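Dihydroorotate dehydrogenase (Schistosoma mansoni, PDB 6UY4) probably catalyses the FMN-dependent oxidation of (S)-dihydroorotate to orotate with a quinone as electron acceptor, a step of de novo pyrimidine synthesis. Local coordinates at residues Met268-Thr273 / Thr312-Lys317; Gly332-Gly337 / Leu341-Ala346. All coordinates share one frame; numbering follows the deposited sequence.

Contact 1 of 2, residues Met268-Thr273 / Thr312-Lys317. With FMN (flavin mononucleotide), chain G.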
ATOM      1  N   MET A 268      -7.926  -8.963   3.195  1.00 63.13           N
ATOM      2  CA  MET A 268      -6.724  -9.086   2.388  1.00 58.67           C
ATOM      3  C   MET A 268      -6.585  -7.876   1.475  1.00 62.63           C
ATOM      4  O   MET A 268      -7.564  -7.210   1.129  1.00 62.75           O
ATOM      5  CB  MET A 268      -6.732 -10.372   1.552  1.00 63.79           C
ATOM      6  CG  MET A 268      -6.671 -11.645   2.375  1.00 68.42           C
ATOM      7  SD  MET A 268      -6.598 -13.125   1.349  1.00 73.75           S
ATOM      8  CE  MET A 268      -5.127 -12.784   0.384  1.00 69.42           C
ATOM      9  N   ILE A 269      -5.343  -7.606   1.083  1.00 63.60           N
ATOM     10  CA  ILE A 269      -5.002  -6.497   0.200  1.00 60.57           C
ATOM     11  C   ILE A 269      -4.315  -7.076  -1.028  1.00 60.41           C
ATOM     12  O   ILE A 269      -3.280  -7.744  -0.909  1.00 56.35           O
ATOM     13  CB  ILE A 269      -4.105  -5.465   0.900  1.00 57.73           C
ATOM     14  CG1 ILE A 269      -4.858  -4.804   2.057  1.00 60.24           C
ATOM     15  CG2 ILE A 269      -3.623  -4.421  -0.090  1.00 62.21           C
ATOM     16  CD1 ILE A 269      -4.047  -3.763   2.797  1.00 61.45           C
ATOM     17  N   ILE A 270      -4.889  -6.825  -2.202  1.00 63.17           N
ATOM     18  CA  ILE A 270      -4.381  -7.349  -3.467  1.00 64.38           C
ATOM     19  C   ILE A 270      -4.242  -6.174  -4.427  1.00 64.81           C
ATOM     20  O   ILE A 270      -5.249  -5.582  -4.835  1.00 68.84           O
ATOM     21  CB  ILE A 270      -5.298  -8.429  -4.062  1.00 58.19           C
ATOM     22  CG1 ILE A 270      -5.524  -9.570  -3.065  1.00 61.30           C
ATOM     23  CG2 ILE A 270      -4.718  -8.967  -5.358  1.00 62.80           C
ATOM     24  CD1 ILE A 270      -6.785  -9.428  -2.235  1.00 63.15           C
ATOM     25  N   SER A 271      -3.006  -5.834  -4.795  1.00 66.07           N
ATOM     26  CA  SER A 271      -1.801  -6.523  -4.340  1.00 68.70           C
ATOM     27  C   SER A 271      -0.644  -5.539  -4.200  1.00 67.84           C
ATOM     28  O   SER A 271      -0.849  -4.325  -4.174  1.00 68.78           O
ATOM     29  CB  SER A 271      -1.412  -7.638  -5.313  1.00 76.00           C
ATOM     30  OG  SER A 271      -1.152  -7.115  -6.604  1.00 72.36           O
ATOM     31  N   ASN A 272       0.575  -6.072  -4.119  1.00 70.84           N
ATOM     32  CA  ASN A 272       1.772  -5.241  -4.064  1.00 65.19           C
ATOM     33  C   ASN A 272       2.326  -5.044  -5.472  1.00 68.90           C
ATOM     34  O   ASN A 272       1.559  -4.960  -6.436  1.00 71.98           O
ATOM     35  CB  ASN A 272       2.820  -5.870  -3.141  1.00 69.73           C
ATOM     36  CG  ASN A 272       3.762  -4.842  -2.537  1.00 70.80           C
ATOM     37  OD1 ASN A 272       4.283  -3.970  -3.233  1.00 70.93           O
ATOM     38  ND2 ASN A 272       3.981  -4.937  -1.231  1.00 66.47           N
ATOM     39  N   THR A 273       3.647  -4.977  -5.607  1.00 68.88           N
ATOM     40  CA  THR A 273       4.291  -4.727  -6.887  1.00 68.44           C
ATOM     41  C   THR A 273       4.747  -6.029  -7.538  1.00 72.83           C
ATOM     42  O   THR A 273       4.868  -7.072  -6.889  1.00 85.33           O
ATOM     43  CB  THR A 273       5.487  -3.784  -6.718  1.00 69.19           C
ATOM     44  OG1 THR A 273       6.411  -4.343  -5.776  1.00 65.06           O
ATOM     45  CG2 THR A 273       5.027  -2.423  -6.222  1.00 66.67           C
ATOM     46  N   THR A 312      -5.471  -6.836 -10.899  1.00 68.06           N
ATOM     47  CA  THR A 312      -6.923  -6.997 -10.883  1.00 68.20           C
ATOM     48  C   THR A 312      -7.311  -8.459 -11.068  1.00 71.66           C
ATOM     49  O   THR A 312      -8.195  -8.970 -10.370  1.00 73.25           O
ATOM     50  CB  THR A 312      -7.565  -6.129 -11.965  1.00 69.88           C
ATOM     51  OG1 THR A 312      -7.198  -4.758 -11.761  1.00 65.82           O
ATOM     52  CG2 THR A 312      -9.082  -6.251 -11.915  1.00 63.66           C
ATOM     53  N   ASP A 313      -6.663  -9.148 -12.013  1.00 69.39           N
ATOM     54  CA  ASP A 313      -6.925 -10.571 -12.205  1.00 71.57           C
ATOM     55  C   ASP A 313      -6.631 -11.360 -10.938  1.00 69.26           C
ATOM     56  O   ASP A 313      -7.407 -12.243 -10.553  1.00 66.63           O
ATOM     57  CB  ASP A 313      -6.096 -11.109 -13.371  1.00 74.62           C
ATOM     58  CG  ASP A 313      -6.581 -10.603 -14.716  1.00 94.76           C
ATOM     59  OD1 ASP A 313      -7.787 -10.297 -14.841  1.00 95.63           O
ATOM     60  OD2 ASP A 313      -5.756 -10.522 -15.652  1.00 94.67           O
ATOM     61  N   CYS A 314      -5.512 -11.053 -10.274  1.00 67.52           N
ATOM     62  CA  CYS A 314      -5.195 -11.709  -9.010  1.00 62.38           C
ATOM     63  C   CYS A 314      -6.279 -11.450  -7.975  1.00 66.19           C
ATOM     64  O   CYS A 314      -6.672 -12.360  -7.234  1.00 65.01           O
ATOM     65  CB  CYS A 314      -3.837 -11.233  -8.499  1.00 58.58           C
ATOM     66  SG  CYS A 314      -3.325 -11.970  -6.931  1.00 66.00           S
ATOM     67  N   LEU A 315      -6.780 -10.214  -7.915  1.00 67.21           N
ATOM     68  CA  LEU A 315      -7.882  -9.893  -7.014  1.00 64.48           C
ATOM     69  C   LEU A 315      -9.122 -10.710  -7.357  1.00 69.40           C
ATOM     70  O   LEU A 315      -9.779 -11.266  -6.470  1.00 68.11           O
ATOM     71  CB  LEU A 315      -8.193  -8.398  -7.081  1.00 65.05           C
ATOM     72  CG  LEU A 315      -9.458  -7.937  -6.356  1.00 64.20           C
ATOM     73  CD1 LEU A 315      -9.296  -8.086  -4.853  1.00 63.43           C
ATOM     74  CD2 LEU A 315      -9.808  -6.503  -6.727  1.00 65.13           C
ATOM     75  N   ARG A 316      -9.454 -10.791  -8.648  1.00 72.49           N
ATOM     76  CA  ARG A 316     -10.618 -11.562  -9.067  1.00 68.38           C
ATOM     77  C   ARG A 316     -10.473 -13.035  -8.707  1.00 66.57           C
ATOM     78  O   ARG A 316     -11.474 -13.711  -8.441  1.00 73.43           O
ATOM     79  CB  ARG A 316     -10.841 -11.390 -10.572  1.00 72.04           C
ATOM     80  CG  ARG A 316     -12.156 -11.962 -11.081  1.00 71.99           C
ATOM     81  CD  ARG A 316     -12.388 -11.634 -12.552  1.00 82.06           C
ATOM     82  NE  ARG A 316     -12.526 -10.199 -12.790  1.00 93.25           N
ATOM     83  CZ  ARG A 316     -11.610  -9.449 -13.397  1.00 88.03           C
ATOM     84  NH1 ARG A 316     -10.486  -9.997 -13.837  1.00 85.58           N
ATOM     85  NH2 ARG A 316     -11.822  -8.151 -13.570  1.00 70.46           N
ATOM     86  N   LYS A 317      -9.240 -13.548  -8.678  1.00 66.29           N
ATOM     87  CA  LYS A 317      -9.022 -14.928  -8.254  1.00 70.83           C
ATOM     88  C   LYS A 317      -9.251 -15.084  -6.756  1.00 68.91           C
ATOM     89  O   LYS A 317      -9.982 -15.980  -6.320  1.00 69.90           O
ATOM     90  CB  LYS A 317      -7.609 -15.381  -8.628  1.00 61.84           C
ATOM     91  CG  LYS A 317      -7.392 -15.634 -10.111  1.00 65.94           C
ATOM     92  CD  LYS A 317      -5.991 -16.177 -10.370  1.00 72.25           C
ATOM     93  CE  LYS A 317      -5.780 -16.502 -11.840  1.00 74.63           C
TER
HETATM   94  N1  FMN G 406       3.801  -1.461  -0.094  1.00 62.89           N
HETATM   95  C2  FMN G 406       3.882  -1.871   1.222  1.00 63.97           C
HETATM   96  O2  FMN G 406       3.104  -2.722   1.650  1.00 66.61           O
HETATM   97  N3  FMN G 406       4.834  -1.329   2.060  1.00 63.65           N
HETATM   98  C4  FMN G 406       5.711  -0.374   1.587  1.00 66.89           C
HETATM   99  O4  FMN G 406       6.560   0.108   2.335  1.00 71.92           O
HETATM  100  C4A FMN G 406       5.633   0.041   0.263  1.00 67.59           C
HETATM  101  N5  FMN G 406       6.508   0.994  -0.215  1.00 71.86           N
HETATM  102  C5A FMN G 406       6.427   1.409  -1.528  1.00 68.53           C
HETATM  103  C6  FMN G 406       7.310   2.372  -2.003  1.00 68.04           C
HETATM  104  C7  FMN G 406       7.238   2.793  -3.325  1.00 71.85           C
HETATM  105  C7M FMN G 406       8.195   3.832  -3.832  1.00 65.21           C
HETATM  106  C8  FMN G 406       6.279   2.250  -4.174  1.00 70.52           C
HETATM  107  C8M FMN G 406       6.198   2.703  -5.603  1.00 66.45           C
HETATM  108  C9  FMN G 406       5.397   1.286  -3.698  1.00 68.68           C
HETATM  109  C9A FMN G 406       5.466   0.863  -2.374  1.00 67.00           C
HETATM  110  N10 FMN G 406       4.588  -0.094  -1.892  1.00 62.85           N
HETATM  111  C10 FMN G 406       4.674  -0.506  -0.577  1.00 66.33           C
HETATM  112  C1' FMN G 406       3.547  -0.703  -2.782  1.00 59.89           C
HETATM  113  C2' FMN G 406       2.276   0.137  -2.772  1.00 63.65           C
HETATM  114  O2' FMN G 406       1.831   0.316  -1.446  1.00 62.34           O
HETATM  115  C3' FMN G 406       1.172  -0.538  -3.573  1.00 72.08           C
HETATM  116  O3' FMN G 406       1.011  -1.866  -3.127  1.00 74.71           O
HETATM  117  C4' FMN G 406       1.460  -0.541  -5.070  1.00 69.47           C
HETATM  118  O4' FMN G 406       2.346   0.503  -5.413  1.00 68.50           O
HETATM  119  C5' FMN G 406       0.150  -0.354  -5.816  1.00 67.71           C
HETATM  120  O5' FMN G 406       0.382  -0.089  -7.177  1.00 79.66           O
HETATM  121  P   FMN G 406      -0.041   1.346  -7.765  1.00 68.19           P
HETATM  122  O1P FMN G 406       0.242   1.348  -9.246  1.00 73.45           O
HETATM  123  O2P FMN G 406      -1.503   1.614  -7.498  1.00 73.82           O
HETATM  124  O3P FMN G 406       0.803   2.403  -7.100  1.00 60.82           O

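Contact 2 of 2, residues Gly332-Gly337 / Leu341-Ala346. With FMN (flavin mononucleotide), chain G.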
ATOM      1  N   GLY A 332      -3.262  -1.297  -7.080  1.00 74.07           N
ATOM      2  CA  GLY A 332      -2.383  -1.546  -8.205  1.00 71.85           C
ATOM      3  C   GLY A 332      -2.867  -1.007  -9.534  1.00 72.04           C
ATOM      4  O   GLY A 332      -3.775  -1.571 -10.151  1.00 68.16           O
ATOM      5  N   GLY A 333      -2.258   0.086  -9.987  1.00 67.26           N
ATOM      6  CA  GLY A 333      -2.520   0.595 -11.318  1.00 72.17           C
ATOM      7  C   GLY A 333      -3.797   1.381 -11.485  1.00 78.30           C
ATOM      8  O   GLY A 333      -4.256   1.555 -12.618  1.00 85.05           O
ATOM      9  N   ILE A 334      -4.390   1.867 -10.399  1.00 74.20           N
ATOM     10  CA  ILE A 334      -5.602   2.676 -10.490  1.00 74.01           C
ATOM     11  C   ILE A 334      -5.199   4.083 -10.917  1.00 75.88           C
ATOM     12  O   ILE A 334      -4.534   4.802 -10.169  1.00 77.69           O
ATOM     13  CB  ILE A 334      -6.371   2.697  -9.166  1.00 75.45           C
ATOM     14  CG1 ILE A 334      -6.975   1.323  -8.880  1.00 70.98           C
ATOM     15  CG2 ILE A 334      -7.458   3.759  -9.200  1.00 71.19           C
ATOM     16  CD1 ILE A 334      -7.803   1.281  -7.620  1.00 63.52           C
ATOM     17  N   SER A 335      -5.605   4.480 -12.125  1.00 80.06           N
ATOM     18  CA  SER A 335      -5.333   5.819 -12.629  1.00 87.03           C
ATOM     19  C   SER A 335      -6.580   6.627 -12.953  1.00 85.24           C
ATOM     20  O   SER A 335      -6.472   7.848 -13.118  1.00 82.73           O
ATOM     21  CB  SER A 335      -4.451   5.752 -13.886  1.00 84.29           C
ATOM     22  OG  SER A 335      -3.171   5.223 -13.587  1.00 88.98           O
ATOM     23  N   CYS A 336      -7.748   5.997 -13.050  1.00 83.72           N
ATOM     24  CA  CYS A 336      -8.993   6.703 -13.316  1.00 85.87           C
ATOM     25  C   CYS A 336     -10.111   5.982 -12.565  1.00 88.34           C
ATOM     26  O   CYS A 336      -9.858   5.090 -11.746  1.00 83.04           O
ATOM     27  CB  CYS A 336      -9.252   6.797 -14.826  1.00 86.03           C
ATOM     28  SG  CYS A 336      -9.461   5.210 -15.649  1.00 91.58           S
ATOM     29  N   GLY A 337     -11.358   6.371 -12.851  1.00 89.71           N
ATOM     30  CA  GLY A 337     -12.479   5.834 -12.097  1.00 87.04           C
ATOM     31  C   GLY A 337     -12.853   4.423 -12.514  1.00 83.61           C
ATOM     32  O   GLY A 337     -13.237   3.603 -11.677  1.00 86.41           O
ATOM     33  N   LEU A 341     -13.483   0.987 -10.353  1.00 76.48           N
ATOM     34  CA  LEU A 341     -14.754   0.282 -10.478  1.00 78.20           C
ATOM     35  C   LEU A 341     -14.542  -1.162 -10.915  1.00 78.64           C
ATOM     36  O   LEU A 341     -15.284  -2.059 -10.498  1.00 73.49           O
ATOM     37  CB  LEU A 341     -15.670   1.014 -11.457  1.00 77.53           C
ATOM     38  CG  LEU A 341     -17.084   0.447 -11.590  1.00 78.30           C
ATOM     39  CD1 LEU A 341     -17.743   0.342 -10.224  1.00 74.92           C
ATOM     40  CD2 LEU A 341     -17.924   1.299 -12.528  1.00 80.15           C
ATOM     41  N   SER A 342     -13.534  -1.406 -11.757  1.00 74.31           N
ATOM     42  CA  SER A 342     -13.209  -2.776 -12.142  1.00 68.09           C
ATOM     43  C   SER A 342     -12.789  -3.597 -10.929  1.00 78.79           C
ATOM     44  O   SER A 342     -13.206  -4.751 -10.774  1.00 75.02           O
ATOM     45  CB  SER A 342     -12.107  -2.778 -13.201  1.00 65.35           C
ATOM     46  OG  SER A 342     -12.504  -2.060 -14.356  1.00 79.25           O
ATOM     47  N   LYS A 343     -11.970  -3.011 -10.051  1.00 78.15           N
ATOM     48  CA  LYS A 343     -11.549  -3.717  -8.847  1.00 69.58           C
ATOM     49  C   LYS A 343     -12.712  -3.913  -7.883  1.00 73.60           C
ATOM     50  O   LYS A 343     -12.849  -4.984  -7.281  1.00 77.67           O
ATOM     51  CB  LYS A 343     -10.410  -2.960  -8.161  1.00 70.12           C
ATOM     52  CG  LYS A 343      -9.099  -2.960  -8.932  1.00 66.86           C
ATOM     53  CD  LYS A 343      -7.981  -2.326  -8.118  1.00 61.07           C
ATOM     54  CE  LYS A 343      -6.674  -2.299  -8.893  1.00 66.10           C
ATOM     55  NZ  LYS A 343      -6.181  -3.665  -9.223  1.00 73.66           N
ATOM     56  N   LEU A 344     -13.557  -2.891  -7.720  1.00 74.61           N
ATOM     57  CA  LEU A 344     -14.700  -3.021  -6.821  1.00 74.87           C
ATOM     58  C   LEU A 344     -15.683  -4.073  -7.323  1.00 78.98           C
ATOM     59  O   LEU A 344     -16.249  -4.829  -6.526  1.00 78.76           O
ATOM     60  CB  LEU A 344     -15.395  -1.669  -6.651  1.00 71.17           C
ATOM     61  CG  LEU A 344     -14.621  -0.586  -5.896  1.00 72.68           C
ATOM     62  CD1 LEU A 344     -15.435   0.693  -5.812  1.00 67.72           C
ATOM     63  CD2 LEU A 344     -14.229  -1.063  -4.506  1.00 72.58           C
ATOM     64  N   ASN A 345     -15.897  -4.139  -8.639  1.00 76.81           N
ATOM     65  CA  ASN A 345     -16.775  -5.169  -9.184  1.00 77.36           C
ATOM     66  C   ASN A 345     -16.134  -6.548  -9.114  1.00 79.91           C
ATOM     67  O   ASN A 345     -16.845  -7.557  -9.047  1.00 78.51           O
ATOM     68  CB  ASN A 345     -17.154  -4.837 -10.627  1.00 86.31           C
ATOM     69  CG  ASN A 345     -18.071  -3.635 -10.728  1.00 87.85           C
ATOM     70  OD1 ASN A 345     -18.837  -3.345  -9.807  1.00 77.15           O
ATOM     71  ND2 ASN A 345     -18.001  -2.928 -11.850  1.00 85.50           N
ATOM     72  N   ALA A 346     -14.801  -6.614  -9.125  1.00 78.70           N
ATOM     73  CA  ALA A 346     -14.106  -7.893  -9.061  1.00 74.53           C
ATOM     74  C   ALA A 346     -14.150  -8.523  -7.675  1.00 77.05           C
ATOM     75  O   ALA A 346     -13.846  -9.714  -7.547  1.00 73.63           O
ATOM     76  CB  ALA A 346     -12.652  -7.724  -9.505  1.00 68.14           C
TER
HETATM   77  N1  FMN G 406       3.801  -1.461  -0.094  1.00 62.89           N
HETATM   78  C2  FMN G 406       3.882  -1.871   1.222  1.00 63.97           C
HETATM   79  O2  FMN G 406       3.104  -2.722   1.650  1.00 66.61           O
HETATM   80  N3  FMN G 406       4.834  -1.329   2.060  1.00 63.65           N
HETATM   81  C4  FMN G 406       5.711  -0.374   1.587  1.00 66.89           C
HETATM   82  O4  FMN G 406       6.560   0.108   2.335  1.00 71.92           O
HETATM   83  C4A FMN G 406       5.633   0.041   0.263  1.00 67.59           C
HETATM   84  N5  FMN G 406       6.508   0.994  -0.215  1.00 71.86           N
HETATM   85  C5A FMN G 406       6.427   1.409  -1.528  1.00 68.53           C
HETATM   86  C6  FMN G 406       7.310   2.372  -2.003  1.00 68.04           C
HETATM   87  C7  FMN G 406       7.238   2.793  -3.325  1.00 71.85           C
HETATM   88  C7M FMN G 406       8.195   3.832  -3.832  1.00 65.21           C
HETATM   89  C8  FMN G 406       6.279   2.250  -4.174  1.00 70.52           C
HETATM   90  C8M FMN G 406       6.198   2.703  -5.603  1.00 66.45           C
HETATM   91  C9  FMN G 406       5.397   1.286  -3.698  1.00 68.68           C
HETATM   92  C9A FMN G 406       5.466   0.863  -2.374  1.00 67.00           C
HETATM   93  N10 FMN G 406       4.588  -0.094  -1.892  1.00 62.85           N
HETATM   94  C10 FMN G 406       4.674  -0.506  -0.577  1.00 66.33           C
HETATM   95  C1' FMN G 406       3.547  -0.703  -2.782  1.00 59.89           C
HETATM   96  C2' FMN G 406       2.276   0.137  -2.772  1.00 63.65           C
HETATM   97  O2' FMN G 406       1.831   0.316  -1.446  1.00 62.34           O
HETATM   98  C3' FMN G 406       1.172  -0.538  -3.573  1.00 72.08           C
HETATM   99  O3' FMN G 406       1.011  -1.866  -3.127  1.00 74.71           O
HETATM  100  C4' FMN G 406       1.460  -0.541  -5.070  1.00 69.47           C
HETATM  101  O4' FMN G 406       2.346   0.503  -5.413  1.00 68.50           O
HETATM  102  C5' FMN G 406       0.150  -0.354  -5.816  1.00 67.71           C
HETATM  103  O5' FMN G 406       0.382  -0.089  -7.177  1.00 79.66           O
HETATM  104  P   FMN G 406      -0.041   1.346  -7.765  1.00 68.19           P
HETATM  105  O1P FMN G 406       0.242   1.348  -9.246  1.00 73.45           O
HETATM  106  O2P FMN G 406      -1.503   1.614  -7.498  1.00 73.82           O
HETATM  107  O3P FMN G 406       0.803   2.403  -7.100  1.00 60.82           O

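Contact 1 of 2, residues Met268-Thr273 / Thr312-Lys317
No flat side chain lies where I270 meets C314 and L315. Nearby, D313 OD1 meets the guanidinium of R316 edge-on, in its plane, while T312 O lies over one face near the border, 4.2 Å above it. The edge contact is an intrahelical salt bridge, R316 NH1 to D313 OD1 at 2.9 Å, on the exposed side of the helix. The amide of N272 lies at the cofactor instead, with its OD1 3.4 Å from C1' of FMN.

The contact itself is apolar and buried. I270 points at the helix and divides its two branches. Its CG2, anti to the backbone N, reaches the helix backbone, 3.5 Å from L315 N. The same methyl lies 3.7 Å from C314 SG. The other branch ends at CD1, which meets L315 CD1 at 3.9 Å. With CG anti to the backbone N (chi1 171°), L315 sends that CD1 to I270, and the two side chains meet at a slant.

This is the inside of a beta-alpha-beta crossover in the TIM barrel. Strand 267-270 and its parallel neighbour 328-331 are joined through helix 305-321, which packs on the outside of the barrel. V318 of that helix also touches I270, and L315 reaches L328. I269 points the other way, away from the helix.

Beyond I270 the strand gives way to a loop at the FMN site. The peptide bond between I270 and S271 is cis. S271 O accepts a weak hydrogen bond from O3' of the FMN ribityl chain, at 3.3 Å.

Contact 2 of 2, residues Gly332-Gly337 / Leu341-Ala346
K343 reaches from its helix to the loop at I334 and G332, and it buries more surface here than any other residue. Its CB points at the loop. The chain is extended through chi2 and chi3 and bends only at chi4 (-62°), which turns NZ off the line of the chain. I334 crosses the aliphatic part of K343 at a slant. I334 CG1 is 3.6 Å from K343 CE, and I334 CD1 is 3.6 Å from K343 CD. V351 of the neighbouring strand touches both side chains.

Beyond I334, K343 CE approaches G332 O at 3.2 Å. The ammonium group is hydrogen-bonded to S311 OG and probably to T312 OG1, both of helix 305-321.

The loop follows strand 328-331, the seventh barrel strand, and belongs to the phosphate-binding end of the TIM barrel. G333 N donates to FMN O1P at 2.9 Å and, more weakly, to O2P at 3.0 Å. T355 N, after the eighth strand, is another backbone donor to FMN. At G332 a side chain would run into the carbonyl O of the residue before, and G333 has a positive phi, which suits glycine.

G337, second in buried surface, joins the two segments through the backbone. Its O accepts from L341 N at 2.9 Å, an i to i+4 bond in the first turn of helix 337-346. C336 is the N-cap, and D339 OD1 takes a hydrogen bond from S335 N.

The centres of contact 1 and contact 2 are 11 Å apart, and the two come one after the other along the chain. They meet where helices 305-321 and 337-346 lie side by side. T312 OG1 of contact 1 is 2.9 Å from K343 NZ of contact 2, a probable hydrogen bond. L315 CD2 packs 3.4 Å from K343 O, so L315 faces both the strand and the next helix. R316 NE lies 4.1 Å from A346 CB farther along. Both contacts lead to FMN at different points. Contact 1 ends at the ribityl chain and beside N1 and O2 of the flavin ring, contact 2 at the phosphate, each through the loop that follows a barrel strand.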